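Local coordinates for protein immunoreactive 84kD antigen PG93 (Porphyromonas gingivalis, PDB 5M11) that forms an essential bacterial surface component of the type IX secretion system, a metal-binding beta-propeller protein involved in protein export, at residues A[436-446]-A[458-468]; A[480-488]-A[530-538]. One frame throughout, in Å; residues are numbered along the deposited sequence.

Both contacts lie in one propeller of antiparallel meanders, and they follow one another along the chain without nesting. Interaction 1 comes first: segments 436-446 and 458-468 close a short loop around the outer hairpin of one meander and lead out of it toward strand 469-475. Interaction 2 then bridges a longer gap of 41 residues, setting strand 481-485 of the next meander against strand 533-538 of the one after. Interaction 1 thus holds together one meander and its exit loop, while interaction 2 packs the next two sheets. The two contacts also touch directly, through a probable A468 N to R488 O hydrogen bond, and K481 makes a cation-pi contact with W436.

Interaction 1. Residues A[436-446]-A[458-468]; sequences WGTLGAVGKNI and SFSYPDVANLA. With ZN (zinc ion), chain G.
The W436 and F459 rings meet edge to edge, each near the plane of the other, and the side chains cross at about a right angle, W436 CZ3 lying 3.7 Å from F459 CE2. I446 CB lies over one face of F459, with I446 CG2 3.7 Å from F459 CZ, while CE2 of Y461 approaches the F459 edge. The other branch of I446 reaches the Y461 ring obliquely, CD1 being 3.8 Å from Y461 CD2. The backbones of I446 and F459 form an antiparallel hydrogen-bonded pair; F459 N to I446 O is 2.8 Å and nearly straight (172°). N445 and I446 both face F459, which makes a classic beta bulge. K444, centre of an inverse gamma turn, carries a chain bent at its last two torsions, and NZ donates to S458 OG at 2.9 Å.

Past the bulge the loops close on one another. A441 N donates to L467 O at 3.3 Å from above the carbonyl plane, and OD1 of N445 takes a weak bond from N466 N, within the type II turn V464-L467. D463, in the same loop, grips zinc through both carboxylate oxygens, OD2 at 2.1 Å, and H514 completes the pair of protein ligands. Y461 stacks on H514 and its OH bonds to D512, a calcium ligand, so the loop joins two metal sites. W436 NE1 bonds to D430. In the propeller, the contact packs the outer strand 455-459 and its exit loop against the next sheet, where I446 and F459 touch F500 of strand 497-501 and W436 touches M473 of strand 469-475.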
# COMPACT_ATOMS: atom_id res chain seq x y z
N TRP A 436 -16.81 -23.18 8.21
CA TRP A 436 -15.67 -24.07 8.42
C TRP A 436 -14.43 -23.21 8.65
O TRP A 436 -14.28 -22.14 8.05
CB TRP A 436 -15.50 -24.99 7.22
CG TRP A 436 -16.61 -25.96 7.10
CD1 TRP A 436 -17.81 -25.75 6.48
CD2 TRP A 436 -16.69 -27.25 7.72
NE1 TRP A 436 -18.62 -26.85 6.65
CE2 TRP A 436 -17.95 -27.80 7.38
CE3 TRP A 436 -15.81 -28.01 8.51
CZ2 TRP A 436 -18.35 -29.06 7.81
CZ3 TRP A 436 -16.21 -29.27 8.93
CH2 TRP A 436 -17.47 -29.77 8.59
N GLY A 437 -13.56 -23.68 9.52
CA GLY A 437 -12.35 -22.94 9.82
C GLY A 437 -11.37 -23.78 10.57
O GLY A 437 -11.70 -24.86 11.07
N THR A 438 -10.14 -23.28 10.66
CA THR A 438 -9.05 -23.95 11.35
C THR A 438 -8.50 -23.05 12.47
O THR A 438 -8.72 -21.83 12.45
CB THR A 438 -7.97 -24.40 10.34
OG1 THR A 438 -7.15 -23.28 10.00
CG2 THR A 438 -8.55 -25.08 9.09
N LEU A 439 -7.84 -23.66 13.47
CA LEU A 439 -7.23 -23.03 14.64
C LEU A 439 -5.78 -23.45 14.75
O LEU A 439 -5.43 -24.61 14.49
CB LEU A 439 -7.96 -23.42 15.93
CG LEU A 439 -9.47 -23.22 16.02
CD1 LEU A 439 -10.12 -24.33 16.84
CD2 LEU A 439 -9.81 -21.87 16.60
N GLY A 440 -4.94 -22.52 15.17
CA GLY A 440 -3.52 -22.80 15.35
C GLY A 440 -3.13 -23.25 16.74
O GLY A 440 -3.74 -22.84 17.74
N ALA A 441 -2.07 -24.10 16.79
CA ALA A 441 -1.37 -24.70 17.93
C ALA A 441 -2.31 -25.38 18.98
O ALA A 441 -2.11 -25.20 20.19
CB ALA A 441 -0.49 -23.66 18.60
N VAL A 442 -3.31 -26.18 18.52
CA VAL A 442 -4.27 -26.92 19.37
C VAL A 442 -4.57 -28.28 18.74
O VAL A 442 -4.45 -28.41 17.52
CB VAL A 442 -5.61 -26.16 19.65
CG1 VAL A 442 -5.45 -25.10 20.72
CG2 VAL A 442 -6.23 -25.59 18.38
N GLY A 443 -5.03 -29.24 19.57
CA GLY A 443 -5.42 -30.59 19.17
C GLY A 443 -6.51 -30.66 18.11
O GLY A 443 -6.22 -30.98 16.95
N LYS A 444 -7.79 -30.34 18.49
CA LYS A 444 -8.97 -30.32 17.61
C LYS A 444 -8.90 -29.07 16.72
O LYS A 444 -9.62 -28.07 16.92
CB LYS A 444 -10.27 -30.39 18.43
CG LYS A 444 -10.51 -31.71 19.16
CD LYS A 444 -11.56 -31.57 20.25
CE LYS A 444 -12.94 -31.98 19.79
NZ LYS A 444 -14.02 -31.16 20.41
N ASN A 445 -8.00 -29.15 15.74
CA ASN A 445 -7.60 -28.13 14.78
C ASN A 445 -8.73 -27.56 13.93
O ASN A 445 -8.87 -26.35 13.86
CB ASN A 445 -6.53 -28.70 13.85
CG ASN A 445 -5.11 -28.47 14.29
OD1 ASN A 445 -4.24 -29.27 14.01
ND2 ASN A 445 -4.81 -27.34 14.94
N ILE A 446 -9.46 -28.44 13.22
CA ILE A 446 -10.52 -28.12 12.26
C ILE A 446 -11.88 -27.99 12.97
O ILE A 446 -12.21 -28.84 13.80
CB ILE A 446 -10.55 -29.23 11.16
CG1 ILE A 446 -9.16 -29.35 10.44
CG2 ILE A 446 -11.67 -28.98 10.16
CD1 ILE A 446 -8.72 -30.73 10.10
N SER A 458 -15.87 -29.64 16.44
CA SER A 458 -14.44 -29.58 16.12
C SER A 458 -13.87 -30.99 16.08
O SER A 458 -14.39 -31.90 16.75
CB SER A 458 -13.67 -28.70 17.10
OG SER A 458 -13.94 -29.03 18.45
N PHE A 459 -12.86 -31.18 15.24
CA PHE A 459 -12.16 -32.44 15.04
C PHE A 459 -10.77 -32.18 14.46
O PHE A 459 -10.39 -31.02 14.28
CB PHE A 459 -12.98 -33.38 14.12
CG PHE A 459 -13.26 -32.86 12.72
CD1 PHE A 459 -12.34 -33.03 11.69
CD2 PHE A 459 -14.47 -32.25 12.42
CE1 PHE A 459 -12.59 -32.56 10.40
CE2 PHE A 459 -14.74 -31.80 11.12
CZ PHE A 459 -13.80 -31.97 10.12
N SER A 460 -10.03 -33.26 14.14
CA SER A 460 -8.72 -33.21 13.49
C SER A 460 -8.34 -34.57 12.92
O SER A 460 -9.09 -35.55 13.06
CB SER A 460 -7.64 -32.73 14.45
OG SER A 460 -6.53 -32.27 13.69
N TYR A 461 -7.17 -34.63 12.28
CA TYR A 461 -6.57 -35.85 11.76
C TYR A 461 -5.15 -35.91 12.34
O TYR A 461 -4.43 -34.93 12.19
CB TYR A 461 -6.60 -35.85 10.23
CG TYR A 461 -7.97 -35.59 9.65
CD1 TYR A 461 -8.95 -36.58 9.64
CD2 TYR A 461 -8.30 -34.34 9.10
CE1 TYR A 461 -10.22 -36.34 9.10
CE2 TYR A 461 -9.55 -34.09 8.55
CZ TYR A 461 -10.51 -35.10 8.54
OH TYR A 461 -11.74 -34.88 7.98
N PRO A 462 -4.77 -36.98 13.08
CA PRO A 462 -3.44 -37.01 13.75
C PRO A 462 -2.24 -36.47 12.95
O PRO A 462 -1.37 -35.81 13.53
CB PRO A 462 -3.23 -38.49 14.07
CG PRO A 462 -4.59 -39.06 14.18
CD PRO A 462 -5.55 -38.19 13.40
N ASP A 463 -2.19 -36.74 11.63
CA ASP A 463 -1.14 -36.29 10.71
C ASP A 463 -1.08 -34.71 10.61
O ASP A 463 -0.00 -34.17 10.39
CB ASP A 463 -1.29 -36.95 9.31
CG ASP A 463 -2.67 -37.51 8.97
OD1 ASP A 463 -2.97 -38.67 9.38
OD2 ASP A 463 -3.46 -36.80 8.31
N VAL A 464 -2.22 -34.00 10.80
CA VAL A 464 -2.29 -32.52 10.76
C VAL A 464 -2.57 -31.87 12.15
O VAL A 464 -2.50 -30.65 12.26
CB VAL A 464 -3.32 -31.95 9.73
CG1 VAL A 464 -2.85 -32.16 8.30
CG2 VAL A 464 -4.73 -32.49 9.96
N ALA A 465 -2.90 -32.67 13.20
CA ALA A 465 -3.19 -32.14 14.53
C ALA A 465 -1.96 -31.49 15.18
O ALA A 465 -0.82 -31.93 14.97
CB ALA A 465 -3.75 -33.22 15.43
N ASN A 466 -2.23 -30.39 15.92
CA ASN A 466 -1.32 -29.54 16.72
C ASN A 466 -0.33 -28.71 15.90
O ASN A 466 0.52 -28.05 16.51
CB ASN A 466 -0.58 -30.37 17.77
CG ASN A 466 -1.49 -30.90 18.84
OD1 ASN A 466 -2.10 -30.13 19.59
ND2 ASN A 466 -1.61 -32.23 18.94
N LEU A 467 -0.46 -28.65 14.56
CA LEU A 467 0.45 -27.83 13.75
C LEU A 467 0.23 -26.36 14.06
O LEU A 467 -0.90 -25.94 14.31
CB LEU A 467 0.38 -28.10 12.23
CG LEU A 467 -0.94 -27.90 11.46
CD1 LEU A 467 -1.07 -26.47 10.94
CD2 LEU A 467 -0.99 -28.83 10.26
N ALA A 468 1.32 -25.58 14.07
CA ALA A 468 1.37 -24.16 14.39
C ALA A 468 0.33 -23.32 13.62
O ALA A 468 -0.48 -22.65 14.26
CB ALA A 468 2.76 -23.62 14.12
ZN ZN G . -4.00 -38.44 7.16

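Interaction 2. Residues A[480-488]-A[530-538]; sequences DKWVNILHR and HKTIYAMAV
Strands 481-485 and 533-538 run nearly antiparallel, their axes at 155° and 6.6 Å apart at the closest point, and they meet through side chains rather than by pairing their edges. N484 holds the centre. With chi1 at 53°, its CG is flanked by both the backbone N and the carbonyl carbon, which turns the amide toward I533: ND2 gives a weak hydrogen bond of 2.7 Å to I533 O. The other end of the same amide is used within its own sheet, OD1 accepting from N472 N on strand 469-475, so the group is held from both sides. N484 CB meanwhile sits 4.0 Å from CG2 of I533.

M536 comes from the opposite strand as an extended chain (chi2 174°) and brings its methyl CE to 3.6 Å from N484 CB. Its sulfur passes CB of W482 at 4.2 Å, and M536 also touches V497 of strand 497-501. This is the packing of adjacent blades in a beta-propeller: the second strand of one meander faces the innermost, first strand of the next, with the strands of the two sheets stacked face to face. W482 extends the same interface, its ring touching V544 and M546 of strand 544-548.

At the other end L486 crosses T532 at about a right angle, CD2 lying 4.0 Å from T532 CG2 and 4.1 Å from Y534 CD1. The chain turns a corner at L486, which with H487 forms a classic beta bulge against strand 469-475. Y534 and A535 form a second such bulge, this one facing strand 544-548, while N of T532 bonds to D549 OD1.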
# COMPACT_ATOMS: atom_id res chain seq x y z
N ASP A 480 -15.17 -31.15 -0.91
CA ASP A 480 -13.78 -31.32 -0.48
C ASP A 480 -13.22 -30.00 0.03
O ASP A 480 -13.55 -28.94 -0.52
CB ASP A 480 -12.91 -31.83 -1.65
CG ASP A 480 -13.12 -33.28 -2.04
OD1 ASP A 480 -14.21 -33.82 -1.77
OD2 ASP A 480 -12.19 -33.86 -2.66
N LYS A 481 -12.42 -30.05 1.10
CA LYS A 481 -11.85 -28.83 1.68
C LYS A 481 -10.35 -28.92 1.60
O LYS A 481 -9.77 -29.90 2.07
CB LYS A 481 -12.33 -28.62 3.13
CG LYS A 481 -13.83 -28.35 3.21
CD LYS A 481 -14.45 -28.89 4.48
CE LYS A 481 -15.96 -28.71 4.49
NZ LYS A 481 -16.67 -29.83 3.83
N TRP A 482 -9.72 -27.93 0.94
CA TRP A 482 -8.27 -27.84 0.79
C TRP A 482 -7.76 -26.78 1.71
O TRP A 482 -8.27 -25.66 1.69
CB TRP A 482 -7.84 -27.54 -0.67
CG TRP A 482 -8.19 -28.60 -1.68
CD1 TRP A 482 -9.39 -29.22 -1.83
CD2 TRP A 482 -7.35 -29.08 -2.75
NE1 TRP A 482 -9.33 -30.12 -2.87
CE2 TRP A 482 -8.11 -30.03 -3.48
CE3 TRP A 482 -6.03 -28.82 -3.15
CZ2 TRP A 482 -7.59 -30.72 -4.57
CZ3 TRP A 482 -5.52 -29.50 -4.24
CH2 TRP A 482 -6.29 -30.45 -4.93
N VAL A 483 -6.80 -27.13 2.57
CA VAL A 483 -6.17 -26.17 3.49
C VAL A 483 -4.65 -26.29 3.34
O VAL A 483 -4.14 -27.39 3.50
CB VAL A 483 -6.61 -26.31 4.99
CG1 VAL A 483 -6.39 -24.99 5.73
CG2 VAL A 483 -8.06 -26.74 5.14
N ASN A 484 -3.95 -25.18 3.04
CA ASN A 484 -2.48 -25.15 2.95
C ASN A 484 -1.84 -25.08 4.35
O ASN A 484 -2.47 -24.58 5.28
CB ASN A 484 -1.95 -24.01 2.05
CG ASN A 484 -2.41 -22.59 2.34
OD1 ASN A 484 -3.58 -22.23 2.19
ND2 ASN A 484 -1.46 -21.71 2.58
N ILE A 485 -0.61 -25.60 4.52
CA ILE A 485 0.10 -25.59 5.82
C ILE A 485 1.16 -24.49 5.79
O ILE A 485 2.12 -24.57 5.01
CB ILE A 485 0.74 -26.96 6.25
CG1 ILE A 485 -0.11 -28.21 5.81
CG2 ILE A 485 1.08 -27.00 7.76
CD1 ILE A 485 -1.41 -28.46 6.45
N LEU A 486 0.98 -23.46 6.62
CA LEU A 486 1.96 -22.38 6.69
C LEU A 486 3.11 -22.72 7.64
O LEU A 486 4.23 -22.27 7.38
CB LEU A 486 1.30 -21.06 7.11
CG LEU A 486 0.55 -20.26 6.04
CD1 LEU A 486 0.09 -18.95 6.61
CD2 LEU A 486 1.42 -19.99 4.81
N HIS A 487 2.85 -23.49 8.73
CA HIS A 487 3.85 -23.89 9.72
C HIS A 487 3.42 -25.10 10.60
O HIS A 487 2.29 -25.14 11.09
CB HIS A 487 4.19 -22.68 10.63
CG HIS A 487 5.48 -22.01 10.28
ND1 HIS A 487 5.52 -20.88 9.46
CD2 HIS A 487 6.76 -22.35 10.62
CE1 HIS A 487 6.81 -20.57 9.33
NE2 HIS A 487 7.59 -21.43 10.01
N ARG A 488 4.34 -26.08 10.82
CA ARG A 488 4.12 -27.21 11.74
C ARG A 488 4.60 -26.82 13.13
O ARG A 488 3.84 -26.84 14.09
CB ARG A 488 4.89 -28.49 11.31
CG ARG A 488 4.41 -29.25 10.08
CD ARG A 488 3.13 -30.03 10.27
NE ARG A 488 3.29 -31.26 11.05
CZ ARG A 488 2.28 -32.04 11.42
NH1 ARG A 488 1.04 -31.73 11.08
NH2 ARG A 488 2.50 -33.14 12.12
N HIS A 530 8.43 -27.68 -3.71
CA HIS A 530 7.85 -26.58 -2.94
C HIS A 530 8.11 -26.77 -1.45
O HIS A 530 8.04 -27.89 -0.93
CB HIS A 530 6.35 -26.44 -3.21
CG HIS A 530 5.51 -27.61 -2.78
ND1 HIS A 530 5.15 -27.80 -1.46
CD2 HIS A 530 4.92 -28.57 -3.53
CE1 HIS A 530 4.39 -28.88 -1.44
NE2 HIS A 530 4.23 -29.38 -2.66
N LYS A 531 8.45 -25.67 -0.78
CA LYS A 531 8.73 -25.64 0.65
C LYS A 531 7.44 -25.22 1.39
O LYS A 531 7.03 -25.91 2.32
CB LYS A 531 9.93 -24.72 0.96
CG LYS A 531 11.26 -25.24 0.39
CD LYS A 531 12.46 -24.33 0.68
CE LYS A 531 13.26 -24.70 1.92
NZ LYS A 531 14.37 -23.74 2.19
N THR A 532 6.77 -24.15 0.91
CA THR A 532 5.51 -23.68 1.48
C THR A 532 4.55 -23.34 0.35
O THR A 532 5.00 -22.84 -0.68
CB THR A 532 5.73 -22.47 2.42
OG1 THR A 532 6.74 -22.79 3.38
CG2 THR A 532 4.45 -22.06 3.17
N ILE A 533 3.23 -23.60 0.55
CA ILE A 533 2.12 -23.27 -0.35
C ILE A 533 1.45 -22.03 0.22
O ILE A 533 0.95 -22.07 1.35
CB ILE A 533 1.11 -24.45 -0.52
CG1 ILE A 533 1.80 -25.76 -0.96
CG2 ILE A 533 -0.05 -24.06 -1.45
CD1 ILE A 533 2.49 -25.71 -2.33
N TYR A 534 1.47 -20.92 -0.52
CA TYR A 534 0.93 -19.65 -0.01
C TYR A 534 -0.44 -19.33 -0.54
O TYR A 534 -1.22 -18.70 0.17
CB TYR A 534 1.88 -18.48 -0.32
CG TYR A 534 3.29 -18.65 0.18
CD1 TYR A 534 3.58 -18.63 1.55
CD2 TYR A 534 4.36 -18.78 -0.70
CE1 TYR A 534 4.88 -18.77 2.02
CE2 TYR A 534 5.67 -18.93 -0.25
CZ TYR A 534 5.93 -18.92 1.12
OH TYR A 534 7.21 -19.08 1.58
N ALA A 535 -0.72 -19.72 -1.79
CA ALA A 535 -1.98 -19.43 -2.47
C ALA A 535 -2.56 -20.65 -3.15
O ALA A 535 -1.79 -21.52 -3.56
CB ALA A 535 -1.75 -18.34 -3.49
N MET A 536 -3.90 -20.70 -3.30
CA MET A 536 -4.72 -21.75 -3.95
C MET A 536 -5.94 -21.16 -4.65
O MET A 536 -6.59 -20.30 -4.06
CB MET A 536 -5.22 -22.76 -2.93
CG MET A 536 -4.16 -23.63 -2.40
SD MET A 536 -4.86 -24.64 -1.10
CE MET A 536 -3.52 -25.54 -0.76
N ALA A 537 -6.28 -21.63 -5.87
CA ALA A 537 -7.43 -21.13 -6.62
C ALA A 537 -8.03 -22.19 -7.49
O ALA A 537 -7.28 -22.87 -8.18
CB ALA A 537 -7.01 -19.95 -7.49
N VAL A 538 -9.37 -22.30 -7.52
CA VAL A 538 -10.01 -23.27 -8.39
C VAL A 538 -10.43 -22.57 -9.72
O VAL A 538 -11.13 -21.55 -9.71
CB VAL A 538 -11.16 -24.11 -7.72
CG1 VAL A 538 -12.48 -23.37 -7.65
CG2 VAL A 538 -11.32 -25.47 -8.41